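Local coordinates for protein piwi (Drosophila melanogaster, PDB 6KR6), which binds piRNAs of 24 to 30 nucleotides directly and, in complex with them, represses transposable elements, at residues Thr564-Leu575 with Leu760-Trp771. Numbering follows the deposited sequence.
Sequences TPWMIELPLSGL and LTYKMCHLYYNW. With nucleotides of chain B.
The Y769 ring is sandwiched between P565 and the carbonyl of L767: P565 CD sits over the centre of one face (CH-pi, 3.5 Å to the ring centroid) and L767 O over that of the opposite face. An edge of Y769 meets W566 in a T-shaped stack, planes at 89°, with Y769 CD1 3.5 Å from W566 CE2 over one face of the indole. At the indole edge, W566 NE1 gives a nearly straight hydrogen bond to H766 O (3.1 Å). With W566 CG between the backbone N and the carbonyl carbon (chi1 64°), the indole folds across Y769, whose OH donates back to W566 O (2.8 Å), almost in line with that carbonyl. A leucine in place of W566 would probably leave H766 O without its indole donor and the Y769 edge without a ring face.

Further along, I568 CG1 packs 3.8 Å from K763 CG, the side chains crossing at about a right angle. K763, extended until it bends at chi4, uses NZ to hydrogen-bond both E569 O (2.9 Å) and Q408 OE1. L760 CD1 meets L570 CD1 at 3.8 Å.

On the RNA side, Y768 OH donates to OP1 of U4 of chain B (2.8 Å), consistent with RNase H-like Piwi domains holding a guide by its phosphates. The contact joins the end of helix 754-764 and the turns after it to the loop carrying the short, weakly bonded strand 567-568, which pairs with strand 409-411; helix 546-560 packs against P565 and Y769, helix 601-605 against M567, L570 and L767, and strand 646-652 against L760, L572 and L575.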
loop_
_atom_site.group_PDB
_atom_site.type_symbol
_atom_site.label_atom_id
_atom_site.label_comp_id
_atom_site.label_asym_id
_atom_site.label_seq_id
_atom_site.Cartn_x
_atom_site.Cartn_y
_atom_site.Cartn_z
ATOM N N THR A 564 15.226 19.835 -16.716
ATOM C CA THR A 564 15.462 18.401 -16.609
ATOM C C THR A 564 16.895 18.122 -16.182
ATOM O O THR A 564 17.830 18.476 -16.915
ATOM C CB THR A 564 15.161 17.729 -17.946
ATOM O OG1 THR A 564 13.891 18.181 -18.431
ATOM C CG2 THR A 564 15.117 16.230 -17.785
ATOM N N PRO A 565 17.119 17.500 -15.021
ATOM C CA PRO A 565 18.504 17.193 -14.623
ATOM C C PRO A 565 19.116 16.044 -15.404
ATOM O O PRO A 565 20.307 16.096 -15.734
ATOM C CB PRO A 565 18.375 16.856 -13.129
ATOM C CG PRO A 565 17.064 17.421 -12.714
ATOM C CD PRO A 565 16.176 17.308 -13.910
ATOM N N TRP A 566 18.347 14.997 -15.695
ATOM C CA TRP A 566 18.856 13.863 -16.453
ATOM C C TRP A 566 17.694 13.180 -17.165
ATOM O O TRP A 566 16.530 13.559 -17.004
ATOM C CB TRP A 566 19.627 12.893 -15.547
ATOM C CG TRP A 566 18.805 12.215 -14.481
ATOM C CD1 TRP A 566 17.955 11.157 -14.646
ATOM C CD2 TRP A 566 18.781 12.527 -13.082
ATOM N NE1 TRP A 566 17.397 10.803 -13.444
ATOM C CE2 TRP A 566 17.887 11.629 -12.467
ATOM C CE3 TRP A 566 19.423 13.486 -12.290
ATOM C CZ2 TRP A 566 17.618 11.659 -11.102
ATOM C CZ3 TRP A 566 19.155 13.513 -10.935
ATOM C CH2 TRP A 566 18.261 12.606 -10.356
ATOM N N MET A 567 18.019 12.159 -17.955
ATOM C CA MET A 567 17.029 11.471 -18.772
ATOM C C MET A 567 17.499 10.044 -19.021
ATOM O O MET A 567 18.686 9.728 -18.901
ATOM C CB MET A 567 16.785 12.231 -20.090
ATOM C CG MET A 567 15.823 11.589 -21.101
ATOM S SD MET A 567 14.199 11.117 -20.468
ATOM C CE MET A 567 13.706 12.589 -19.586
ATOM N N ILE A 568 16.546 9.180 -19.346
ATOM C CA ILE A 568 16.807 7.781 -19.621
ATOM C C ILE A 568 16.787 7.570 -21.130
ATOM O O ILE A 568 16.212 8.358 -21.888
ATOM C CB ILE A 568 15.768 6.883 -18.905
ATOM C CG1 ILE A 568 16.119 5.400 -19.034
ATOM C CG2 ILE A 568 14.370 7.153 -19.442
ATOM C CD1 ILE A 568 17.480 5.052 -18.506
ATOM N N GLU A 569 17.446 6.504 -21.582
ATOM C CA GLU A 569 17.365 6.093 -22.981
ATOM C C GLU A 569 15.986 5.499 -23.245
ATOM O O GLU A 569 15.647 4.439 -22.713
ATOM C CB GLU A 569 18.468 5.089 -23.302
ATOM C CG GLU A 569 19.863 5.689 -23.377
ATOM C CD GLU A 569 20.926 4.648 -23.670
ATOM O OE1 GLU A 569 20.771 3.501 -23.200
ATOM O OE2 GLU A 569 21.908 4.973 -24.372
ATOM N N LEU A 570 15.189 6.177 -24.068
ATOM C CA LEU A 570 13.789 5.810 -24.288
ATOM C C LEU A 570 13.543 5.502 -25.758
ATOM O O LEU A 570 13.424 6.430 -26.577
ATOM C CB LEU A 570 12.867 6.933 -23.818
ATOM C CG LEU A 570 11.363 6.741 -24.011
ATOM C CD1 LEU A 570 10.867 5.540 -23.222
ATOM C CD2 LEU A 570 10.610 8.000 -23.608
ATOM N N PRO A 571 13.453 4.225 -26.145
ATOM C CA PRO A 571 13.230 3.869 -27.558
ATOM C C PRO A 571 11.749 3.764 -27.917
ATOM O O PRO A 571 11.262 2.722 -28.368
ATOM C CB PRO A 571 13.951 2.520 -27.666
ATOM C CG PRO A 571 13.743 1.901 -26.319
ATOM C CD PRO A 571 13.743 3.040 -25.318
ATOM N N LEU A 572 11.019 4.860 -27.720
ATOM C CA LEU A 572 9.604 4.915 -28.064
ATOM C C LEU A 572 9.244 6.334 -28.482
ATOM O O LEU A 572 9.741 7.304 -27.906
ATOM C CB LEU A 572 8.719 4.461 -26.898
ATOM C CG LEU A 572 8.411 2.964 -26.829
ATOM C CD1 LEU A 572 7.488 2.663 -25.659
ATOM C CD2 LEU A 572 7.799 2.485 -28.137
ATOM N N SER A 573 8.375 6.443 -29.485
ATOM C CA SER A 573 7.984 7.721 -30.064
ATOM C C SER A 573 6.542 8.040 -29.695
ATOM O O SER A 573 5.671 7.165 -29.767
ATOM C CB SER A 573 8.144 7.702 -31.588
ATOM O OG SER A 573 9.465 7.360 -31.966
ATOM N N GLY A 574 6.295 9.288 -29.312
ATOM C CA GLY A 574 4.952 9.724 -28.970
ATOM C C GLY A 574 4.340 9.023 -27.776
ATOM O O GLY A 574 3.144 8.703 -27.797
ATOM N N LEU A 575 5.126 8.782 -26.732
ATOM C CA LEU A 575 4.650 8.108 -25.531
ATOM C C LEU A 575 4.423 9.126 -24.424
ATOM O O LEU A 575 5.300 9.949 -24.136
ATOM C CB LEU A 575 5.648 7.044 -25.072
ATOM C CG LEU A 575 5.569 6.591 -23.612
ATOM C CD1 LEU A 575 4.222 5.959 -23.286
ATOM C CD2 LEU A 575 6.701 5.627 -23.289
ATOM N N LEU A 760 10.505 -1.044 -19.894
ATOM C CA LEU A 760 10.032 0.337 -19.904
ATOM C C LEU A 760 9.671 0.806 -18.501
ATOM O O LEU A 760 9.940 1.955 -18.132
ATOM C CB LEU A 760 8.832 0.476 -20.840
ATOM C CG LEU A 760 8.094 1.818 -20.814
ATOM C CD1 LEU A 760 9.034 2.965 -21.153
ATOM C CD2 LEU A 760 6.908 1.796 -21.766
ATOM N N THR A 761 9.058 -0.069 -17.702
ATOM C CA THR A 761 8.720 0.305 -16.332
ATOM C C THR A 761 9.976 0.506 -15.489
ATOM O O THR A 761 10.066 1.465 -14.707
ATOM C CB THR A 761 7.814 -0.756 -15.710
ATOM O OG1 THR A 761 6.689 -0.985 -16.569
ATOM C CG2 THR A 761 7.318 -0.296 -14.353
ATOM N N TYR A 762 10.964 -0.378 -15.642
ATOM C CA TYR A 762 12.223 -0.199 -14.926
ATOM C C TYR A 762 12.911 1.098 -15.341
ATOM O O TYR A 762 13.520 1.779 -14.508
ATOM C CB TYR A 762 13.139 -1.403 -15.161
ATOM C CG TYR A 762 14.392 -1.395 -14.309
ATOM C CD1 TYR A 762 14.316 -1.323 -12.924
ATOM C CD2 TYR A 762 15.652 -1.476 -14.890
ATOM C CE1 TYR A 762 15.456 -1.321 -12.142
ATOM C CE2 TYR A 762 16.798 -1.477 -14.116
ATOM C CZ TYR A 762 16.694 -1.399 -12.745
ATOM O OH TYR A 762 17.833 -1.399 -11.972
ATOM N N LYS A 763 12.818 1.456 -16.625
ATOM C CA LYS A 763 13.338 2.741 -17.085
ATOM C C LYS A 763 12.619 3.899 -16.407
ATOM O O LYS A 763 13.254 4.811 -15.863
ATOM C CB LYS A 763 13.201 2.854 -18.604
ATOM C CG LYS A 763 14.252 2.111 -19.405
ATOM C CD LYS A 763 13.979 2.244 -20.894
ATOM C CE LYS A 763 14.956 1.431 -21.727
ATOM N NZ LYS A 763 16.363 1.891 -21.560
ATOM N N MET A 764 11.283 3.879 -16.434
ATOM C CA MET A 764 10.502 4.942 -15.812
ATOM C C MET A 764 10.744 5.028 -14.313
ATOM O O MET A 764 10.424 6.052 -13.701
ATOM C CB MET A 764 9.011 4.735 -16.091
ATOM C CG MET A 764 8.633 4.802 -17.565
ATOM S SD MET A 764 9.143 6.334 -18.367
ATOM C CE MET A 764 8.328 7.548 -17.334
ATOM N N CYS A 765 11.281 3.969 -13.708
ATOM C CA CYS A 765 11.682 4.018 -12.305
ATOM C C CYS A 765 12.951 4.834 -12.058
ATOM O O CYS A 765 13.334 5.000 -10.896
ATOM C CB CYS A 765 11.873 2.599 -11.765
ATOM S SG CYS A 765 10.343 1.783 -11.256
ATOM N N HIS A 766 13.605 5.353 -13.100
ATOM C CA HIS A 766 14.870 6.068 -12.954
ATOM C C HIS A 766 14.722 7.587 -12.930
ATOM O O HIS A 766 15.737 8.287 -12.855
ATOM C CB HIS A 766 15.830 5.696 -14.096
ATOM C CG HIS A 766 16.416 4.322 -13.989
ATOM N ND1 HIS A 766 15.718 3.186 -14.335
ATOM C CD2 HIS A 766 17.643 3.905 -13.596
ATOM C CE1 HIS A 766 16.485 2.126 -14.149
ATOM N NE2 HIS A 766 17.658 2.535 -13.700
ATOM N N LEU A 767 13.499 8.118 -12.989
ATOM C CA LEU A 767 13.286 9.520 -13.334
ATOM C C LEU A 767 12.699 10.350 -12.192
ATOM O O LEU A 767 12.072 11.383 -12.438
ATOM C CB LEU A 767 12.390 9.623 -14.568
ATOM C CG LEU A 767 12.952 9.096 -15.890
ATOM C CD1 LEU A 767 11.841 8.946 -16.916
ATOM C CD2 LEU A 767 14.044 10.016 -16.415
ATOM N N TYR A 768 12.890 9.928 -10.944
ATOM C CA TYR A 768 12.471 10.732 -9.798
ATOM C C TYR A 768 13.658 11.582 -9.359
ATOM O O TYR A 768 14.618 11.070 -8.778
ATOM C CB TYR A 768 11.963 9.857 -8.656
ATOM C CG TYR A 768 11.363 10.654 -7.516
ATOM C CD1 TYR A 768 10.206 11.400 -7.701
ATOM C CD2 TYR A 768 11.954 10.662 -6.260
ATOM C CE1 TYR A 768 9.656 12.135 -6.667
ATOM C CE2 TYR A 768 11.408 11.389 -5.219
ATOM C CZ TYR A 768 10.261 12.124 -5.428
ATOM O OH TYR A 768 9.718 12.849 -4.394
ATOM N N TYR A 769 13.581 12.885 -9.626
ATOM C CA TYR A 769 14.739 13.762 -9.512
ATOM C C TYR A 769 15.101 14.124 -8.077
ATOM O O TYR A 769 16.201 14.642 -7.851
ATOM C CB TYR A 769 14.495 15.032 -10.328
ATOM C CG TYR A 769 14.371 14.766 -11.811
ATOM C CD1 TYR A 769 15.211 13.855 -12.442
ATOM C CD2 TYR A 769 13.408 15.410 -12.575
ATOM C CE1 TYR A 769 15.099 13.602 -13.794
ATOM C CE2 TYR A 769 13.288 15.162 -13.928
ATOM C CZ TYR A 769 14.137 14.258 -14.533
ATOM O OH TYR A 769 14.019 14.009 -15.879
ATOM N N ASN A 770 14.223 13.876 -7.106
ATOM C CA ASN A 770 14.589 14.093 -5.713
ATOM C C ASN A 770 15.433 12.963 -5.144
ATOM O O ASN A 770 15.914 13.080 -4.011
ATOM C CB ASN A 770 13.336 14.275 -4.850
ATOM C CG ASN A 770 12.979 15.734 -4.639
ATOM O OD1 ASN A 770 13.446 16.610 -5.366
ATOM N ND2 ASN A 770 12.147 16.002 -3.638
ATOM N N TRP A 771 15.627 11.880 -5.893
ATOM C CA TRP A 771 16.385 10.724 -5.431
ATOM C C TRP A 771 17.362 10.320 -6.523
ATOM O O TRP A 771 16.945 9.993 -7.638
ATOM C CB TRP A 771 15.444 9.566 -5.079
ATOM C CG TRP A 771 16.126 8.371 -4.486
ATOM C CD1 TRP A 771 16.326 7.161 -5.084
ATOM C CD2 TRP A 771 16.696 8.267 -3.174
ATOM N NE1 TRP A 771 16.983 6.311 -4.228
ATOM C CE2 TRP A 771 17.223 6.966 -3.050
ATOM C CE3 TRP A 771 16.814 9.148 -2.094
ATOM C CZ2 TRP A 771 17.857 6.524 -1.890
ATOM C CZ3 TRP A 771 17.442 8.707 -0.943
ATOM C CH2 TRP A 771 17.955 7.407 -0.851
ATOM P P U B 3 13.546 17.953 0.629
ATOM O OP1 U B 3 12.505 18.154 -0.413
ATOM O OP2 U B 3 13.219 18.183 2.060
ATOM O "O5'" U B 3 14.100 16.467 0.478
ATOM C "C5'" U B 3 14.408 15.932 -0.801
ATOM C "C4'" U B 3 14.983 14.542 -0.691
ATOM O "O4'" U B 3 16.192 14.567 0.104
ATOM C "C3'" U B 3 14.105 13.507 -0.005
ATOM O "O3'" U B 3 13.148 12.958 -0.895
ATOM C "C2'" U B 3 15.114 12.475 0.499
ATOM O "O2'" U B 3 15.422 11.531 -0.516
ATOM C "C1'" U B 3 16.359 13.332 0.762
ATOM N N1 U B 3 16.626 13.567 2.201
ATOM C C2 U B 3 17.395 12.619 2.854
ATOM O O2 U B 3 17.829 11.626 2.295
ATOM N N3 U B 3 17.635 12.870 4.182
ATOM C C4 U B 3 17.198 13.957 4.910
ATOM O O4 U B 3 17.497 14.042 6.103
ATOM C C5 U B 3 16.415 14.897 4.166
ATOM C C6 U B 3 16.163 14.678 2.868
ATOM P P U B 4 11.575 13.024 -0.569
ATOM O OP1 U B 4 10.868 13.317 -1.841
ATOM O OP2 U B 4 11.365 13.896 0.616
ATOM O "O5'" U B 4 11.216 11.532 -0.151
ATOM C "C5'" U B 4 11.711 10.433 -0.907
ATOM C "C4'" U B 4 12.061 9.260 -0.027
ATOM O "O4'" U B 4 13.044 9.678 0.960
ATOM C "C3'" U B 4 10.893 8.657 0.754
ATOM O "O3'" U B 4 11.032 7.238 0.810
ATOM C "C2'" U B 4 11.069 9.249 2.150
ATOM O "O2'" U B 4 10.518 8.472 3.192
ATOM C "C1'" U B 4 12.588 9.350 2.258
ATOM N N1 U B 4 13.044 10.392 3.192
ATOM C C2 U B 4 14.256 10.213 3.831
ATOM O O2 U B 4 14.974 9.245 3.639
ATOM N N3 U B 4 14.607 11.221 4.695
ATOM C C4 U B 4 13.880 12.358 4.986
ATOM O O4 U B 4 14.329 13.175 5.791
ATOM C C5 U B 4 12.632 12.463 4.294
ATOM C C6 U B 4 12.266 11.497 3.445
#